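Local coordinates for prolyl 4-hydroxylase alpha subunit Fe(2+) 2OG dioxygenase domain-containing protein (Burkholderia ambifaria, PDB 3W20), which probably acts as a 2-oxoglutarate-dependent dioxygenase that oxidises N-substituted L-amino acids, with zinc bound at its metal site in this structure, at residues D188-P200 and A221-Q233. Residues are numbered along the deposited sequence; the frame is centred on the assembly and turned at random. Where two conformers were deposited one is given.
Sequences DNDAGMVMWDNRP and ALERAAKIMLKPQ
Trp196 lies between Leu222 and Lys227 at one end of an antiparallel strand pair, 193-196 with 227-230. The pair belongs to the smaller sheet of a double-stranded beta-helix (DSBH) fold; strand 246-248, which carries the zinc ligand His246, flanks 193-196 on its other side. Two hydrogen-bonded pairs, Met193 with Leu230 and Met195 with Ile228, give four backbone bonds. A fifth runs from Asp197 N to Ala226 O (2.8 Å), just beyond the strands.

Val194, Trp196, Lys227 and Met229 share one face, and the indole stands up from it. Leu222 reaches the ring from the residues ahead of strand 227-230, crossing it at about a right angle. Its CD2 sits over the five-membered ring, 4.1 Å from the centroid, in a CH-pi contact, while its CD1 lies over the middle of the indole. Lys227 CB makes the matching CH-pi contact on the opposite face, 4.2 Å from the same five-membered ring centroid. The lysine takes a crowded chi1 of 79°, and its extended chain then runs alongside the indole, with CD 3.8 Å from Val194 CG1. That methyl also lies over the rim of the same indole face. The other branch, Val194 CG2, meets Met229 CG at 3.6 Å.

The other face is buried. Met193 packs there against Phe181 and Phe240, and its side chain touches that of the zinc ligand His246, about 4 Å away. At the far end, the Lys231 chain passes Asp190 O, and its NZ forms a salt bridge with Glu249. On the buried face Met195 and Ile228 lie side by side. The selenomethionine bends at chi3 (75°), and its CE packs tightly on Ile228 CD1 at 3.5 Å.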
loop_
_atom_site.group_PDB
_atom_site.type_symbol
_atom_site.label_atom_id
_atom_site.label_comp_id
_atom_site.label_asym_id
_atom_site.label_seq_id
_atom_site.Cartn_x
_atom_site.Cartn_y
_atom_site.Cartn_z
ATOM N N ASP A 188 19.667 15.891 27.358
ATOM C CA ASP A 188 20.437 16.525 28.460
ATOM C C ASP A 188 21.781 17.080 27.977
ATOM O O ASP A 188 22.178 18.205 28.328
ATOM C CB ASP A 188 20.654 15.559 29.647
ATOM C CG ASP A 188 19.404 15.416 30.547
ATOM O OD1 ASP A 188 18.595 16.370 30.604
ATOM O OD2 ASP A 188 19.239 14.348 31.199
ATOM N N ASN A 189 22.460 16.280 27.151
ATOM C CA ASN A 189 23.743 16.681 26.568
ATOM C C ASN A 189 23.623 17.574 25.341
ATOM O O ASN A 189 24.636 17.803 24.659
ATOM C CB ASN A 189 24.563 15.457 26.199
ATOM C CG ASN A 189 23.954 14.664 25.028
ATOM O OD1 ASN A 189 22.742 14.676 24.822
ATOM N ND2 ASN A 189 24.808 13.981 24.260
ATOM N N ASP A 190 22.398 18.044 25.039
ATOM C CA ASP A 190 22.177 18.952 23.942
ATOM C C ASP A 190 22.515 18.343 22.544
ATOM O O ASP A 190 22.997 19.082 21.639
ATOM C CB ASP A 190 22.945 20.262 24.179
ATOM C CG ASP A 190 22.397 21.429 23.352
ATOM O OD1 ASP A 190 21.275 21.323 22.830
ATOM O OD2 ASP A 190 23.108 22.456 23.220
ATOM N N ALA A 191 22.223 17.046 22.368
ATOM C CA ALA A 191 22.528 16.317 21.113
ATOM C C ALA A 191 21.984 17.035 19.905
ATOM O O ALA A 191 20.785 17.396 19.859
ATOM C CB ALA A 191 21.951 14.922 21.134
ATOM N N GLY A 192 22.817 17.201 18.888
ATOM C CA GLY A 192 22.286 17.933 17.740
ATOM C C GLY A 192 22.602 17.147 16.489
ATOM O O GLY A 192 22.539 15.956 16.509
HETATM N N MSE A 193 22.910 17.856 15.399
HETATM C CA MSE A 193 23.044 17.262 14.048
HETATM C C MSE A 193 24.316 17.738 13.427
HETATM O O MSE A 193 24.623 18.955 13.496
HETATM C CB MSE A 193 21.828 17.679 13.176
HETATM C CG MSE A 193 21.942 16.919 11.866
HETATM SE SE MSE A 193 20.302 17.522 10.855
HETATM C CE MSE A 193 21.107 17.967 9.231
ATOM N N VAL A 194 25.045 16.846 12.794
ATOM C CA VAL A 194 26.193 17.241 11.999
ATOM C C VAL A 194 25.783 17.003 10.504
ATOM O O VAL A 194 25.145 16.000 10.173
ATOM C CB VAL A 194 27.415 16.408 12.342
ATOM C CG1 VAL A 194 28.543 16.820 11.443
ATOM C CG2 VAL A 194 27.755 16.703 13.810
HETATM N N MSE A 195 26.161 17.933 9.629
HETATM C CA MSE A 195 25.812 17.818 8.206
HETATM C C MSE A 195 27.131 18.062 7.435
HETATM O O MSE A 195 27.805 19.124 7.641
HETATM C CB MSE A 195 24.683 18.869 7.878
HETATM C CG MSE A 195 24.549 18.785 6.384
HETATM SE SE MSE A 195 23.004 20.010 5.939
HETATM C CE MSE A 195 23.648 21.712 6.109
ATOM N N TRP A 196 27.548 17.079 6.578
ATOM C CA TRP A 196 28.706 17.274 5.776
ATOM C C TRP A 196 28.448 17.690 4.331
ATOM O O TRP A 196 27.382 17.406 3.755
ATOM C CB TRP A 196 29.470 15.967 5.694
ATOM C CG TRP A 196 30.044 15.460 7.024
ATOM C CD1 TRP A 196 31.351 15.623 7.515
ATOM C CD2 TRP A 196 29.360 14.656 8.039
ATOM N NE1 TRP A 196 31.496 14.983 8.730
ATOM C CE2 TRP A 196 30.367 14.369 9.088
ATOM C CE3 TRP A 196 28.135 14.069 8.130
ATOM C CZ2 TRP A 196 30.045 13.624 10.219
ATOM C CZ3 TRP A 196 27.812 13.329 9.281
ATOM C CH2 TRP A 196 28.771 13.075 10.273
ATOM N N ASP A 197 29.456 18.362 3.739
ATOM C CA ASP A 197 29.446 18.703 2.314
ATOM C C ASP A 197 29.854 17.509 1.468
ATOM O O ASP A 197 30.964 17.402 0.835
ATOM C CB ASP A 197 30.280 19.988 2.118
ATOM C CG ASP A 197 30.457 20.348 0.681
ATOM O OD1 ASP A 197 29.545 20.064 -0.111
ATOM O OD2 ASP A 197 31.565 20.834 0.357
ATOM N N ASN A 198 28.977 16.507 1.516
ATOM C CA ASN A 198 29.206 15.213 0.860
ATOM C C ASN A 198 27.841 14.644 0.486
ATOM O O ASN A 198 26.978 14.605 1.323
ATOM C CB ASN A 198 29.936 14.245 1.795
ATOM C CG ASN A 198 30.182 12.893 1.160
ATOM O OD1 ASN A 198 29.257 12.083 0.992
ATOM N ND2 ASN A 198 31.458 12.639 0.764
ATOM N N ARG A 199 27.654 14.308 -0.789
ATOM C CA ARG A 199 26.322 13.741 -1.234
ATOM C C ARG A 199 26.446 12.416 -1.892
ATOM O O ARG A 199 26.748 12.307 -3.104
ATOM C CB ARG A 199 25.634 14.747 -2.212
ATOM C CG ARG A 199 25.352 16.119 -1.711
ATOM C CD ARG A 199 24.602 16.888 -2.900
ATOM N NE ARG A 199 23.812 17.752 -2.155
ATOM C CZ ARG A 199 22.627 18.215 -2.447
ATOM N NH1 ARG A 199 21.966 18.001 -3.588
ATOM N NH2 ARG A 199 22.160 18.942 -1.530
ATOM N N PRO A 200 26.335 11.354 -1.120
ATOM C CA PRO A 200 26.466 10.006 -1.669
ATOM C C PRO A 200 25.506 9.812 -2.857
ATOM O O PRO A 200 24.398 10.340 -2.828
ATOM C CB PRO A 200 26.034 9.114 -0.497
ATOM C CG PRO A 200 26.247 9.943 0.698
ATOM C CD PRO A 200 25.967 11.366 0.305
ATOM N N ALA A 221 36.532 9.452 3.364
ATOM C CA ALA A 221 36.106 10.527 2.431
ATOM C C ALA A 221 35.646 11.848 3.107
ATOM O O ALA A 221 35.693 12.920 2.491
ATOM C CB ALA A 221 35.033 10.026 1.462
ATOM N N LEU A 222 35.235 11.728 4.364
ATOM C CA LEU A 222 34.705 12.825 5.182
ATOM C C LEU A 222 35.811 13.738 5.742
ATOM O O LEU A 222 35.604 14.941 5.900
ATOM C CB LEU A 222 33.837 12.275 6.320
ATOM C CG LEU A 222 32.478 11.640 5.895
ATOM C CD1 LEU A 222 31.677 11.169 7.089
ATOM C CD2 LEU A 222 31.641 12.564 4.984
ATOM N N GLU A 223 36.994 13.191 6.029
ATOM C CA GLU A 223 38.042 14.063 6.572
ATOM C C GLU A 223 38.370 15.203 5.609
ATOM O O GLU A 223 39.001 16.164 5.993
ATOM C CB GLU A 223 39.297 13.273 6.955
ATOM C CG GLU A 223 40.193 12.896 5.786
ATOM C CD GLU A 223 41.146 11.759 6.144
ATOM O OE1 GLU A 223 42.322 11.838 5.755
ATOM O OE2 GLU A 223 40.731 10.781 6.814
ATOM N N ARG A 224 37.915 15.103 4.362
ATOM C CA ARG A 224 38.065 16.202 3.393
ATOM C C ARG A 224 36.812 17.130 3.314
ATOM O O ARG A 224 36.861 18.189 2.687
ATOM C CB ARG A 224 38.441 15.627 2.006
ATOM C CG ARG A 224 39.552 14.561 2.059
ATOM C CD ARG A 224 40.179 14.202 0.707
ATOM N NE ARG A 224 39.289 13.479 -0.217
ATOM C CZ ARG A 224 39.145 12.148 -0.302
ATOM N NH1 ARG A 224 39.819 11.322 0.493
ATOM N NH2 ARG A 224 38.308 11.632 -1.192
ATOM N N ALA A 225 35.711 16.766 3.985
ATOM C CA ALA A 225 34.448 17.500 3.757
ATOM C C ALA A 225 34.176 18.545 4.852
ATOM O O ALA A 225 34.220 18.223 6.041
ATOM C CB ALA A 225 33.280 16.534 3.645
ATOM N N ALA A 226 33.777 19.732 4.425
ATOM C CA ALA A 226 33.337 20.776 5.341
ATOM C C ALA A 226 32.097 20.268 6.107
ATOM O O ALA A 226 31.249 19.560 5.547
ATOM C CB ALA A 226 33.067 22.104 4.622
ATOM N N LYS A 227 31.990 20.638 7.394
ATOM C CA LYS A 227 30.797 20.253 8.133
ATOM C C LYS A 227 30.143 21.437 8.831
ATOM O O LYS A 227 30.837 22.392 9.212
ATOM C CB LYS A 227 31.040 19.036 9.082
ATOM C CG LYS A 227 31.708 19.390 10.339
ATOM C CD LYS A 227 32.107 18.135 11.118
ATOM C CE LYS A 227 33.028 18.658 12.202
ATOM N NZ LYS A 227 33.466 17.522 13.077
ATOM N N ILE A 228 28.816 21.369 8.976
ATOM C CA ILE A 228 28.014 22.328 9.740
ATOM C C ILE A 228 27.522 21.556 10.920
ATOM O O ILE A 228 26.864 20.498 10.767
ATOM C CB ILE A 228 26.819 22.744 8.885
ATOM C CG1 ILE A 228 27.335 23.553 7.704
ATOM C CG2 ILE A 228 25.850 23.555 9.716
ATOM C CD1 ILE A 228 26.231 23.948 6.737
HETATM N N MSE A 229 27.888 21.999 12.144
HETATM C CA MSE A 229 27.273 21.435 13.365
HETATM C C MSE A 229 26.109 22.277 13.869
HETATM O O MSE A 229 26.215 23.465 14.041
HETATM C CB MSE A 229 28.348 21.158 14.462
HETATM C CG MSE A 229 29.243 19.997 13.997
HETATM SE SE MSE A 229 30.756 19.795 15.259
HETATM C CE MSE A 229 29.699 19.863 16.915
ATOM N N LEU A 230 24.940 21.637 14.064
ATOM C CA LEU A 230 23.730 22.321 14.455
ATOM C C LEU A 230 23.293 21.752 15.820
ATOM O O LEU A 230 23.534 20.569 16.054
ATOM C CB LEU A 230 22.627 21.929 13.446
ATOM C CG LEU A 230 22.767 22.401 12.004
ATOM C CD1 LEU A 230 21.566 21.954 11.192
ATOM C CD2 LEU A 230 22.831 23.917 12.032
ATOM N N LYS A 231 22.778 22.603 16.705
ATOM C CA LYS A 231 22.218 22.140 17.973
ATOM C C LYS A 231 20.835 22.762 18.088
ATOM O O LYS A 231 20.642 23.770 18.792
ATOM C CB LYS A 231 23.079 22.652 19.163
ATOM C CG LYS A 231 24.540 22.206 19.235
ATOM C CD LYS A 231 24.722 20.746 19.602
ATOM C CE LYS A 231 26.151 20.518 20.164
ATOM N NZ LYS A 231 26.447 19.115 20.544
ATOM N N PRO A 232 19.855 22.243 17.350
ATOM C CA PRO A 232 18.525 22.866 17.357
ATOM C C PRO A 232 17.920 22.692 18.790
ATOM O O PRO A 232 18.095 21.620 19.421
ATOM C CB PRO A 232 17.733 22.057 16.304
ATOM C CG PRO A 232 18.735 21.305 15.535
ATOM C CD PRO A 232 19.937 21.085 16.448
ATOM N N GLN A 233 17.237 23.714 19.243
ATOM C CA GLN A 233 16.663 23.751 20.598
ATOM C C GLN A 233 15.176 23.519 20.531
ATOM O O GLN A 233 14.527 23.787 19.515
ATOM C CB GLN A 233 16.939 25.118 21.230
ATOM C CG GLN A 233 18.454 25.436 21.300
ATOM C CD GLN A 233 19.159 24.405 22.167
ATOM O OE1 GLN A 233 20.041 23.633 21.735
ATOM N NE2 GLN A 233 18.716 24.331 23.395
#